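Local coordinates for hydrogenase expression/formation protein (HypB) (Archaeoglobus fulgidus, PDB 2WSM) that probably binds and hydrolyses GTP as a nickel- and zinc-binding G3E-family GTPase in the maturation of hydrogenase, at residues E19-A24 against M98-L103; T30-I35 against D110-E115; E57-A62 against G80-A85; L64-S69 against E115-L120. One frame throughout, in Å; residues are numbered along the deposited sequence.

How the contacts relate
Three of the four contacts lie in one parallel sheet, and strand 111-118 runs through two of them. Contact 2 pairs that strand with 31-37; contact 3, its centre about 10 Å away, joins strands 60-64 and 82-85 at the sheet's edge. The two are tied by Gly61, whose N lies 2.9 Å from Leu111 O. Contact 4 continues contact 2 toward the probable P-loop, sharing Glu115, and meets contact 3 where Leu64 N lies 3.0 Å from Glu84 O. Contact 1 packs on contact 2 through helix 96-100 and the turn after it, Leu103 CD2 being 3.5 Å from Leu112 CD2; its centre is about 19 Å from that of contact 4.

Contact 1 (E19-A24 against M98-L103); sequences EKNREA and MIYHRL
Asn21 of helix 12-28 packs against Ile99, Tyr100 and Leu103. Its CB starts the contact, 3.5 Å from Leu103 CD1, and the same methyl lies 3.6 Å from CG of the amide. A chi1 of -67° sets CG beside the backbone N, and the amide beyond it has OD1 toward Tyr100 and ND2 toward Ile99. OD1 comes to the edge of the Tyr100 ring, in its plane and 3.4 Å from Tyr100 CD1, with the amide and ring planes 29° apart. On the other branch, ND2 is packed against Ile99, 3.3 Å from Ile99 CG1. The polar needs of that buried nitrogen are met elsewhere, by hydrogen bonds to the carbonyl oxygens of Ala96 and Leu128. The preceding residue, Lys20, bends at chi3 and chi4; its side chain and that of Tyr100 cross obliquely, with Lys20 CE 3.1 Å from Tyr100 OH. No polar bond is made between the two segments, so the fit rests on shape. The N-terminal helix is thus laid against the short helix 96-100 and the turn after it, while Ile99 and Leu103 reach on to Ile114 and Leu112 of strand 111-118 in the central sheet.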
loop_
_atom_site.group_PDB
_atom_site.type_symbol
_atom_site.label_atom_id
_atom_site.label_comp_id
_atom_site.label_asym_id
_atom_site.label_seq_id
_atom_site.Cartn_x
_atom_site.Cartn_y
_atom_site.Cartn_z
ATOM N N GLU A 19 15.195 2.190 -12.779
ATOM C CA GLU A 19 16.014 1.660 -13.861
ATOM C C GLU A 19 17.482 1.956 -13.597
ATOM O O GLU A 19 18.349 1.120 -13.861
ATOM C CB GLU A 19 15.592 2.271 -15.202
ATOM C CG GLU A 19 16.544 1.957 -16.361
ATOM C CD GLU A 19 16.319 2.851 -17.585
ATOM O OE1 GLU A 19 15.617 3.885 -17.469
ATOM O OE2 GLU A 19 16.856 2.521 -18.668
ATOM N N LYS A 20 17.760 3.146 -13.072
ATOM C CA LYS A 20 19.136 3.521 -12.752
ATOM C C LYS A 20 19.699 2.673 -11.612
ATOM O O LYS A 20 20.860 2.248 -11.656
ATOM C CB LYS A 20 19.233 5.008 -12.403
ATOM C CG LYS A 20 18.969 5.939 -13.573
ATOM C CD LYS A 20 18.576 7.320 -13.082
ATOM C CE LYS A 20 19.794 8.147 -12.697
ATOM N NZ LYS A 20 20.333 8.904 -13.866
ATOM N N ASN A 21 18.873 2.425 -10.599
ATOM C CA ASN A 21 19.286 1.585 -9.486
ATOM C C ASN A 21 19.599 0.181 -9.982
ATOM O O ASN A 21 20.588 -0.432 -9.567
ATOM C CB ASN A 21 18.225 1.559 -8.381
ATOM C CG ASN A 21 18.055 2.912 -7.699
ATOM O OD1 ASN A 21 18.865 3.823 -7.888
ATOM N ND2 ASN A 21 16.992 3.050 -6.911
ATOM N N ARG A 22 18.763 -0.308 -10.892
ATOM C CA ARG A 22 18.923 -1.648 -11.456
ATOM C C ARG A 22 20.207 -1.754 -12.288
ATOM O O ARG A 22 20.976 -2.705 -12.142
ATOM C CB ARG A 22 17.689 -2.022 -12.285
ATOM C CG ARG A 22 17.688 -3.445 -12.816
ATOM C CD ARG A 22 16.290 -3.881 -13.276
ATOM N NE ARG A 22 15.421 -4.224 -12.149
ATOM C CZ ARG A 22 14.424 -3.463 -11.700
ATOM N NH1 ARG A 22 14.149 -2.307 -12.286
ATOM N NH2 ARG A 22 13.696 -3.862 -10.666
ATOM N N GLU A 23 20.458 -0.766 -13.137
ATOM C CA GLU A 23 21.687 -0.768 -13.928
ATOM C C GLU A 23 22.925 -0.690 -13.042
ATOM O O GLU A 23 23.895 -1.413 -13.263
ATOM C CB GLU A 23 21.682 0.365 -14.957
ATOM C CG GLU A 23 22.955 0.466 -15.800
ATOM C CD GLU A 23 23.459 -0.880 -16.321
ATOM O OE1 GLU A 23 22.661 -1.833 -16.438
ATOM O OE2 GLU A 23 24.669 -0.984 -16.617
ATOM N N ALA A 24 22.884 0.182 -12.035
ATOM C CA ALA A 24 24.008 0.337 -11.125
ATOM C C ALA A 24 24.270 -0.971 -10.397
ATOM O O ALA A 24 25.413 -1.403 -10.273
ATOM C CB ALA A 24 23.743 1.465 -10.129
ATOM N N MET A 98 14.863 6.942 -2.472
ATOM C CA MET A 98 15.427 6.784 -1.129
ATOM C C MET A 98 16.757 6.036 -1.110
ATOM O O MET A 98 17.544 6.194 -0.180
ATOM C CB MET A 98 14.449 6.057 -0.208
ATOM C CG MET A 98 13.314 6.901 0.304
ATOM S SD MET A 98 12.175 5.870 1.238
ATOM C CE MET A 98 10.731 6.933 1.328
ATOM N N ILE A 99 17.007 5.204 -2.114
ATOM C CA ILE A 99 18.243 4.442 -2.124
ATOM C C ILE A 99 19.169 4.862 -3.252
ATOM O O ILE A 99 20.315 4.424 -3.317
ATOM C CB ILE A 99 17.989 2.921 -2.234
ATOM C CG1 ILE A 99 17.618 2.546 -3.665
ATOM C CG2 ILE A 99 16.938 2.465 -1.214
ATOM C CD1 ILE A 99 17.270 1.071 -3.832
ATOM N N TYR A 100 18.664 5.713 -4.131
ATOM C CA TYR A 100 19.371 6.079 -5.348
ATOM C C TYR A 100 20.791 6.567 -5.069
ATOM O O TYR A 100 21.724 6.165 -5.752
ATOM C CB TYR A 100 18.553 7.115 -6.118
ATOM C CG TYR A 100 19.280 7.797 -7.247
ATOM C CD1 TYR A 100 19.892 7.060 -8.252
ATOM C CD2 TYR A 100 19.326 9.185 -7.325
ATOM C CE1 TYR A 100 20.548 7.683 -9.289
ATOM C CE2 TYR A 100 19.980 9.819 -8.360
ATOM C CZ TYR A 100 20.588 9.065 -9.339
ATOM O OH TYR A 100 21.238 9.698 -10.370
ATOM N N HIS A 101 20.953 7.404 -4.046
ATOM C CA HIS A 101 22.274 7.910 -3.665
ATOM C C HIS A 101 22.980 7.027 -2.643
ATOM O O HIS A 101 24.112 7.312 -2.253
ATOM C CB HIS A 101 22.177 9.325 -3.088
ATOM C CG HIS A 101 21.411 10.280 -3.946
ATOM N ND1 HIS A 101 21.906 10.778 -5.131
ATOM C CD2 HIS A 101 20.189 10.841 -3.782
ATOM C CE1 HIS A 101 21.019 11.598 -5.667
ATOM N NE2 HIS A 101 19.968 11.653 -4.868
ATOM N N ARG A 102 22.317 5.967 -2.196
ATOM C CA ARG A 102 22.882 5.127 -1.142
ATOM C C ARG A 102 23.589 3.902 -1.706
ATOM O O ARG A 102 24.494 3.350 -1.087
ATOM C CB ARG A 102 21.790 4.701 -0.160
ATOM C CG ARG A 102 21.098 5.868 0.556
ATOM C CD ARG A 102 21.986 6.459 1.643
ATOM N NE ARG A 102 22.962 7.397 1.102
ATOM C CZ ARG A 102 24.163 7.617 1.624
ATOM N NH1 ARG A 102 24.974 8.495 1.050
ATOM N NH2 ARG A 102 24.563 6.953 2.705
ATOM N N LEU A 103 23.166 3.483 -2.893
ATOM C CA LEU A 103 23.668 2.264 -3.510
ATOM C C LEU A 103 25.187 2.222 -3.680
ATOM O O LEU A 103 25.795 1.158 -3.563
ATOM C CB LEU A 103 22.977 2.040 -4.858
ATOM C CG LEU A 103 21.517 1.604 -4.729
ATOM C CD1 LEU A 103 20.877 1.398 -6.090
ATOM C CD2 LEU A 103 21.444 0.329 -3.906
#

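Contact 2 (T30-I35 against D110-E115); sequences TVAVNI and DLLLIE
Val31 N donates to Asp110 O at 2.8 Å, the first of five backbone hydrogen bonds that pair strands 31-37 and 111-118 in parallel. The series continues through Leu112 N to Val31 O, Val33 N to Leu112 O and Ile114 N to Val33 O, ending with Ile35 N to Ile114 O at 2.6 Å. The segment axes approach to 4.7 Å at only 15°, evidence of near-parallel pairing, and bridges run in unbroken register from Val31-Leu111 to Ile35-Glu115. On the face of Val31, Val33 and Ile35, Val33 and Leu113 lie side by side, pointing the same way, with Leu113 CD2 4.1 Å from Val33 CB and 4.2 Å from Ile35 CD1. Val33 CG2 also meets Leu111 CD1, at 4.0 Å. On the opposite face, that of Ala32 and Leu112, the methyl CG2 of Thr30 packs on Leu112 CB at 3.9 Å. Further out, helices 201-212 and 43-54 cover the valine and isoleucine face, whereas Leu103 and Phe106 touch Leu112. Strand 132-138 bonds to Ala32 and Asn34. Glu130 and Asn116 hold the Asn34 amide. The chemistry is that of a buried, largely apolar sheet centre with peptide groups satisfied between strands; Asn34 and Glu115 put their polar groups near the carboxyl end of the paired segments, Glu115 toward the probable P-loop.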
loop_
_atom_site.group_PDB
_atom_site.type_symbol
_atom_site.label_atom_id
_atom_site.label_comp_id
_atom_site.label_asym_id
_atom_site.label_seq_id
_atom_site.Cartn_x
_atom_site.Cartn_y
_atom_site.Cartn_z
ATOM N N THR A 30 25.982 -6.702 -7.717
ATOM C CA THR A 30 25.304 -6.799 -6.434
ATOM C C THR A 30 23.879 -7.295 -6.639
ATOM O O THR A 30 23.160 -6.774 -7.474
ATOM C CB THR A 30 25.255 -5.420 -5.722
ATOM O OG1 THR A 30 26.587 -4.953 -5.484
ATOM C CG2 THR A 30 24.515 -5.518 -4.388
ATOM N N VAL A 31 23.473 -8.314 -5.891
ATOM C CA VAL A 31 22.086 -8.767 -5.957
ATOM C C VAL A 31 21.306 -8.152 -4.803
ATOM O O VAL A 31 21.700 -8.282 -3.650
ATOM C CB VAL A 31 21.978 -10.302 -5.925
ATOM C CG1 VAL A 31 20.522 -10.739 -5.753
ATOM C CG2 VAL A 31 22.565 -10.895 -7.196
ATOM N N ALA A 32 20.219 -7.460 -5.124
ATOM C CA ALA A 32 19.428 -6.762 -4.113
ATOM C C ALA A 32 18.066 -7.412 -3.881
ATOM O O ALA A 32 17.346 -7.758 -4.828
ATOM C CB ALA A 32 19.253 -5.290 -4.480
ATOM N N VAL A 33 17.722 -7.557 -2.608
ATOM C CA VAL A 33 16.462 -8.167 -2.198
ATOM C C VAL A 33 15.619 -7.158 -1.426
ATOM O O VAL A 33 16.046 -6.632 -0.392
ATOM C CB VAL A 33 16.707 -9.387 -1.299
ATOM C CG1 VAL A 33 15.381 -10.080 -0.940
ATOM C CG2 VAL A 33 17.667 -10.345 -1.982
ATOM N N ASN A 34 14.428 -6.894 -1.948
ATOM C CA ASN A 34 13.459 -6.034 -1.306
ATOM C C ASN A 34 12.638 -6.886 -0.340
ATOM O O ASN A 34 11.828 -7.707 -0.765
ATOM C CB ASN A 34 12.563 -5.407 -2.389
ATOM C CG ASN A 34 11.438 -4.568 -1.824
ATOM O OD1 ASN A 34 11.377 -4.307 -0.628
ATOM N ND2 ASN A 34 10.538 -4.127 -2.701
ATOM N N ILE A 35 12.860 -6.715 0.958
ATOM C CA ILE A 35 12.188 -7.562 1.942
ATOM C C ILE A 35 11.034 -6.844 2.599
ATOM O O ILE A 35 11.223 -5.935 3.406
ATOM C CB ILE A 35 13.144 -8.100 3.025
ATOM C CG1 ILE A 35 14.254 -8.924 2.374
ATOM C CG2 ILE A 35 12.366 -8.930 4.068
ATOM C CD1 ILE A 35 15.431 -9.180 3.269
ATOM N N ASP A 110 28.091 -8.342 -2.343
ATOM C CA ASP A 110 27.516 -9.332 -3.244
ATOM C C ASP A 110 26.004 -9.305 -3.109
ATOM O O ASP A 110 25.271 -9.448 -4.083
ATOM C CB ASP A 110 28.025 -10.735 -2.899
ATOM C CG ASP A 110 29.536 -10.805 -2.844
ATOM O OD1 ASP A 110 30.191 -10.087 -3.629
ATOM O OD2 ASP A 110 30.062 -11.573 -2.011
ATOM N N LEU A 111 25.548 -9.109 -1.882
ATOM C CA LEU A 111 24.136 -9.207 -1.564
ATOM C C LEU A 111 23.716 -8.005 -0.729
ATOM O O LEU A 111 24.304 -7.736 0.320
ATOM C CB LEU A 111 23.879 -10.507 -0.798
ATOM C CG LEU A 111 22.464 -10.787 -0.286
ATOM C CD1 LEU A 111 21.525 -11.063 -1.447
ATOM C CD2 LEU A 111 22.484 -11.957 0.692
ATOM N N LEU A 112 22.710 -7.282 -1.212
ATOM C CA LEU A 112 22.156 -6.137 -0.508
ATOM C C LEU A 112 20.737 -6.421 -0.015
ATOM O O LEU A 112 19.789 -6.505 -0.810
ATOM C CB LEU A 112 22.132 -4.914 -1.420
ATOM C CG LEU A 112 21.548 -3.644 -0.799
ATOM C CD1 LEU A 112 22.372 -3.205 0.399
ATOM C CD2 LEU A 112 21.486 -2.541 -1.833
ATOM N N LEU A 113 20.598 -6.566 1.296
ATOM C CA LEU A 113 19.302 -6.847 1.905
ATOM C C LEU A 113 18.566 -5.554 2.253
ATOM O O LEU A 113 19.014 -4.776 3.095
ATOM C CB LEU A 113 19.482 -7.735 3.136
ATOM C CG LEU A 113 20.141 -9.071 2.776
ATOM C CD1 LEU A 113 20.499 -9.894 4.014
ATOM C CD2 LEU A 113 19.266 -9.867 1.827
ATOM N N ILE A 114 17.444 -5.324 1.582
ATOM C CA ILE A 114 16.687 -4.095 1.759
ATOM C C ILE A 114 15.381 -4.335 2.512
ATOM O O ILE A 114 14.426 -4.925 1.987
ATOM C CB ILE A 114 16.384 -3.415 0.416
ATOM C CG1 ILE A 114 17.677 -3.223 -0.389
ATOM C CG2 ILE A 114 15.683 -2.086 0.643
ATOM C CD1 ILE A 114 17.490 -2.442 -1.684
ATOM N N GLU A 115 15.351 -3.860 3.749
ATOM C CA GLU A 115 14.177 -3.991 4.590
ATOM C C GLU A 115 13.192 -2.843 4.363
ATOM O O GLU A 115 13.455 -1.686 4.707
ATOM C CB GLU A 115 14.599 -4.058 6.059
ATOM C CG GLU A 115 13.438 -4.198 7.014
ATOM C CD GLU A 115 13.847 -3.938 8.443
ATOM O OE1 GLU A 115 13.930 -2.749 8.828
ATOM O OE2 GLU A 115 14.089 -4.918 9.176
#

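Contact 3 (E57-A62 against G80-A85); sequences EVKIGA and GIKAEA
Lys59 places CG anti to its backbone N (chi1 -176°) and bends at chi2 and chi4, while Lys82 has CG beside its own N (chi1 -58°) and bends only at chi4. The two chains cross at about a right angle, and Lys59 NZ comes to 3.0 Å from Lys82 NZ. The repulsion expected between two ammonium groups this close is probably eased by Asp108, whose OD1 forms a salt bridge with Lys82 NZ and a long, weak ion pair with Lys59 NZ. An alanine in place of Lys82 would probably leave Asp108 with only that weak ion pair to Lys59 from the two lysines, and the Lys59 ammonium more free to turn. Next to Lys82, Ile81 CG1 lies 3.5 Å from Ile60 O. The segments belong to the beta-alpha-beta unit of strand 60-64, helix 70-77 and strand 82-85, the last being an outermost strand of the chain's sheet. Their backbones join parallel. Ala62 N donates to Lys82 O at 3.1 Å, and Glu84 N returns a bond to Ala62 O at 3.2 Å, bent to 142° at the hydrogen. Ala62 CB and Ala83 CB, on the same face of the sheet, are 4.3 Å apart. Helix 70-77 covers Ala83 through Val76 and Arg77, and Glu84 OE1 forms a salt bridge with Arg102.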
loop_
_atom_site.group_PDB
_atom_site.type_symbol
_atom_site.label_atom_id
_atom_site.label_comp_id
_atom_site.label_asym_id
_atom_site.label_seq_id
_atom_site.Cartn_x
_atom_site.Cartn_y
_atom_site.Cartn_z
ATOM N N GLU A 57 31.336 -15.956 4.027
ATOM C CA GLU A 57 31.506 -16.412 2.649
ATOM C C GLU A 57 31.011 -15.357 1.659
ATOM O O GLU A 57 31.427 -15.332 0.501
ATOM C CB GLU A 57 30.742 -17.720 2.413
ATOM C CG GLU A 57 30.536 -18.580 3.653
ATOM C CD GLU A 57 29.318 -19.494 3.534
ATOM O OE1 GLU A 57 28.935 -20.121 4.549
ATOM O OE2 GLU A 57 28.741 -19.581 2.426
ATOM N N VAL A 58 30.119 -14.487 2.121
ATOM C CA VAL A 58 29.444 -13.538 1.238
ATOM C C VAL A 58 29.420 -12.134 1.828
ATOM O O VAL A 58 29.060 -11.953 2.987
ATOM C CB VAL A 58 27.991 -13.981 0.971
ATOM C CG1 VAL A 58 27.275 -12.980 0.080
ATOM C CG2 VAL A 58 27.967 -15.372 0.352
ATOM N N LYS A 59 29.790 -11.143 1.022
ATOM C CA LYS A 59 29.786 -9.751 1.463
ATOM C C LYS A 59 28.378 -9.152 1.410
ATOM O O LYS A 59 27.805 -8.981 0.336
ATOM C CB LYS A 59 30.752 -8.912 0.621
ATOM C CG LYS A 59 30.888 -7.469 1.079
ATOM C CD LYS A 59 31.701 -7.370 2.368
ATOM C CE LYS A 59 32.105 -5.927 2.666
ATOM N NZ LYS A 59 30.940 -5.093 3.085
ATOM N N ILE A 60 27.837 -8.821 2.576
ATOM C CA ILE A 60 26.446 -8.394 2.690
ATOM C C ILE A 60 26.298 -6.947 3.139
ATOM O O ILE A 60 26.965 -6.504 4.079
ATOM C CB ILE A 60 25.687 -9.286 3.693
ATOM C CG1 ILE A 60 25.645 -10.728 3.196
ATOM C CG2 ILE A 60 24.278 -8.757 3.937
ATOM C CD1 ILE A 60 25.211 -11.729 4.254
ATOM N N GLY A 61 25.414 -6.216 2.463
ATOM C CA GLY A 61 25.011 -4.896 2.903
ATOM C C GLY A 61 23.574 -4.941 3.399
ATOM O O GLY A 61 22.783 -5.788 2.977
ATOM N N ALA A 62 23.232 -4.025 4.298
ATOM C CA ALA A 62 21.879 -3.948 4.824
ATOM C C ALA A 62 21.360 -2.515 4.836
ATOM O O ALA A 62 22.002 -1.613 5.365
ATOM C CB ALA A 62 21.825 -4.542 6.221
ATOM N N GLY A 80 30.996 -6.132 11.110
ATOM C CA GLY A 80 31.744 -5.303 10.185
ATOM C C GLY A 80 30.947 -5.047 8.927
ATOM O O GLY A 80 31.421 -4.398 7.994
ATOM N N ILE A 81 29.728 -5.566 8.906
ATOM C CA ILE A 81 28.809 -5.356 7.794
ATOM C C ILE A 81 28.461 -3.881 7.638
ATOM O O ILE A 81 28.216 -3.181 8.621
ATOM C CB ILE A 81 27.514 -6.183 7.991
ATOM C CG1 ILE A 81 27.658 -7.556 7.339
ATOM C CG2 ILE A 81 26.300 -5.459 7.427
ATOM C CD1 ILE A 81 28.758 -8.390 7.925
ATOM N N LYS A 82 28.452 -3.403 6.399
ATOM C CA LYS A 82 27.952 -2.066 6.121
ATOM C C LYS A 82 26.440 -2.055 6.333
ATOM O O LYS A 82 25.724 -2.908 5.805
ATOM C CB LYS A 82 28.287 -1.659 4.690
ATOM C CG LYS A 82 29.773 -1.688 4.359
ATOM C CD LYS A 82 30.022 -1.310 2.901
ATOM C CE LYS A 82 31.511 -1.163 2.610
ATOM N NZ LYS A 82 32.254 -2.435 2.849
ATOM N N ALA A 83 25.956 -1.093 7.110
ATOM C CA ALA A 83 24.534 -1.002 7.410
ATOM C C ALA A 83 24.124 0.441 7.639
ATOM O O ALA A 83 24.946 1.279 8.012
ATOM C CB ALA A 83 24.197 -1.836 8.622
ATOM N N GLU A 84 22.849 0.735 7.421
ATOM C CA GLU A 84 22.357 2.081 7.674
ATOM C C GLU A 84 20.839 2.175 7.660
ATOM O O GLU A 84 20.162 1.469 6.906
ATOM C CB GLU A 84 22.947 3.064 6.665
ATOM C CG GLU A 84 22.518 2.817 5.243
ATOM C CD GLU A 84 23.080 3.850 4.300
ATOM O OE1 GLU A 84 24.159 4.405 4.611
ATOM O OE2 GLU A 84 22.440 4.112 3.256
ATOM N N ALA A 85 20.320 3.044 8.522
ATOM C CA ALA A 85 18.912 3.369 8.532
ATOM C C ALA A 85 18.600 4.159 7.275
ATOM O O ALA A 85 19.367 5.028 6.874
ATOM C CB ALA A 85 18.556 4.188 9.772
#

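Contact 4 (L64-S69 against E115-L120); sequences LGDVVS and ENVGNL
Asp66, in the loop just after strand 60-64, meets Glu115 within the neighbouring parallel strand 111-118, where the sheet of this P-loop GTPase fold opens toward the probable Walker A segment. Glu115 holds CG anti to its backbone N (chi1 -180°) and stays extended beyond it, its carboxylate reaching the start of the loop. There Asp66 N donates to Glu115 OE1 at 3.0 Å, on the anti side and 17° out of the carboxylate plane. The same oxygen is 3.1 Å from Asp66 CB. Glu115 OE2 hydrogen-bonds to Thr44 OG1. Leu64 crosses this side chain obliquely, its CD2 4.1 Å from Glu115 CB, and Val68 CG2 comes to 4.1 Å from Glu115 OE1. The two Asp66 oxygens part, OD1 to Lys43 in a salt bridge and OD2 to Gly118 N; Lys43 also bonds Asn116 O. An alanine in place of Asp66 would probably leave Lys43 without this counter-charge and Gly118 N without its side-chain acceptor. Leu10 of the second subunit packs on Asp66 and Val117. The backbones join where Gly65 N meets Glu115 O at 2.8 Å. Gly118, the centre of an inverse gamma turn, presents its N from above the Asp66 carboxylate plane, 2.8 Å from Asp66 OD2 and 36° out of that plane.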
loop_
_atom_site.group_PDB
_atom_site.type_symbol
_atom_site.label_atom_id
_atom_site.label_comp_id
_atom_site.label_asym_id
_atom_site.label_seq_id
_atom_site.Cartn_x
_atom_site.Cartn_y
_atom_site.Cartn_z
ATOM N N LEU A 64 18.121 -0.625 6.242
ATOM C CA LEU A 64 16.997 -0.846 7.145
ATOM C C LEU A 64 15.977 0.276 7.071
ATOM O O LEU A 64 16.208 1.369 7.583
ATOM C CB LEU A 64 17.490 -1.021 8.581
ATOM C CG LEU A 64 18.500 -2.144 8.815
ATOM C CD1 LEU A 64 18.897 -2.195 10.273
ATOM C CD2 LEU A 64 17.944 -3.508 8.351
ATOM N N GLY A 65 14.842 -0.015 6.443
ATOM C CA GLY A 65 13.773 0.946 6.272
ATOM C C GLY A 65 12.689 0.909 7.334
ATOM O O GLY A 65 11.777 1.731 7.307
ATOM N N ASP A 66 12.757 -0.053 8.248
ATOM C CA ASP A 66 11.953 0.034 9.466
ATOM C C ASP A 66 12.832 0.634 10.552
ATOM O O ASP A 66 14.049 0.465 10.523
ATOM C CB ASP A 66 11.423 -1.337 9.895
ATOM C CG ASP A 66 9.931 -1.492 9.652
ATOM O OD1 ASP A 66 9.450 -2.640 9.601
ATOM O OD2 ASP A 66 9.232 -0.465 9.520
ATOM N N VAL A 67 12.237 1.359 11.492
ATOM C CA VAL A 67 13.031 1.873 12.601
ATOM C C VAL A 67 13.584 0.690 13.378
ATOM O O VAL A 67 12.847 -0.212 13.772
ATOM C CB VAL A 67 12.234 2.799 13.549
ATOM C CG1 VAL A 67 13.059 3.119 14.791
ATOM C CG2 VAL A 67 11.831 4.082 12.833
ATOM N N VAL A 68 14.893 0.690 13.579
ATOM C CA VAL A 68 15.548 -0.399 14.286
ATOM C C VAL A 68 16.167 0.105 15.588
ATOM O O VAL A 68 16.759 1.182 15.628
ATOM C CB VAL A 68 16.614 -1.069 13.403
ATOM C CG1 VAL A 68 17.523 -1.947 14.235
ATOM C CG2 VAL A 68 15.945 -1.870 12.289
ATOM N N SER A 69 16.001 -0.675 16.651
ATOM C CA SER A 69 16.530 -0.326 17.962
ATOM C C SER A 69 18.048 -0.238 17.927
ATOM O O SER A 69 18.682 -0.691 16.974
ATOM C CB SER A 69 16.113 -1.376 18.986
ATOM O OG SER A 69 16.844 -2.570 18.785
ATOM N N GLU A 115 15.351 -3.860 3.749
ATOM C CA GLU A 115 14.177 -3.991 4.590
ATOM C C GLU A 115 13.192 -2.843 4.363
ATOM O O GLU A 115 13.455 -1.686 4.707
ATOM C CB GLU A 115 14.599 -4.058 6.059
ATOM C CG GLU A 115 13.438 -4.198 7.014
ATOM C CD GLU A 115 13.847 -3.938 8.443
ATOM O OE1 GLU A 115 13.930 -2.749 8.828
ATOM O OE2 GLU A 115 14.089 -4.918 9.176
ATOM N N ASN A 116 12.052 -3.168 3.772
ATOM C CA ASN A 116 11.027 -2.172 3.519
ATOM C C ASN A 116 10.311 -1.757 4.809
ATOM O O ASN A 116 10.478 -2.387 5.857
ATOM C CB ASN A 116 10.022 -2.701 2.491
ATOM C CG ASN A 116 9.546 -1.621 1.532
ATOM O OD1 ASN A 116 9.128 -0.542 1.945
ATOM N ND2 ASN A 116 9.622 -1.910 0.245
ATOM N N VAL A 117 9.516 -0.697 4.711
ATOM C CA VAL A 117 8.667 -0.210 5.801
ATOM C C VAL A 117 7.710 -1.301 6.293
ATOM O O VAL A 117 7.329 -2.200 5.531
ATOM C CB VAL A 117 7.853 1.045 5.340
ATOM C CG1 VAL A 117 7.062 1.669 6.495
ATOM C CG2 VAL A 117 8.795 2.081 4.725
ATOM N N GLY A 118 7.332 -1.225 7.565
ATOM C CA GLY A 118 6.397 -2.175 8.152
ATOM C C GLY A 118 4.972 -1.919 7.678
ATOM O O GLY A 118 4.198 -1.243 8.352
ATOM N N ASN A 119 4.627 -2.460 6.513
ATOM C CA ASN A 119 3.362 -2.141 5.858
ATOM C C ASN A 119 3.070 -3.127 4.725
ATOM O O ASN A 119 3.966 -3.476 3.963
ATOM C CB ASN A 119 3.412 -0.696 5.336
ATOM C CG ASN A 119 2.222 -0.335 4.482
ATOM O OD1 ASN A 119 2.221 -0.562 3.279
ATOM N ND2 ASN A 119 1.206 0.260 5.097
ATOM N N LEU A 120 1.822 -3.575 4.616
ATOM C CA LEU A 120 1.457 -4.595 3.633
ATOM C C LEU A 120 0.705 -4.060 2.424
ATOM O O LEU A 120 0.166 -4.833 1.631
ATOM C CB LEU A 120 0.629 -5.703 4.289
ATOM C CG LEU A 120 1.423 -6.649 5.196
ATOM C CD1 LEU A 120 0.545 -7.764 5.728
ATOM C CD2 LEU A 120 2.614 -7.208 4.451
#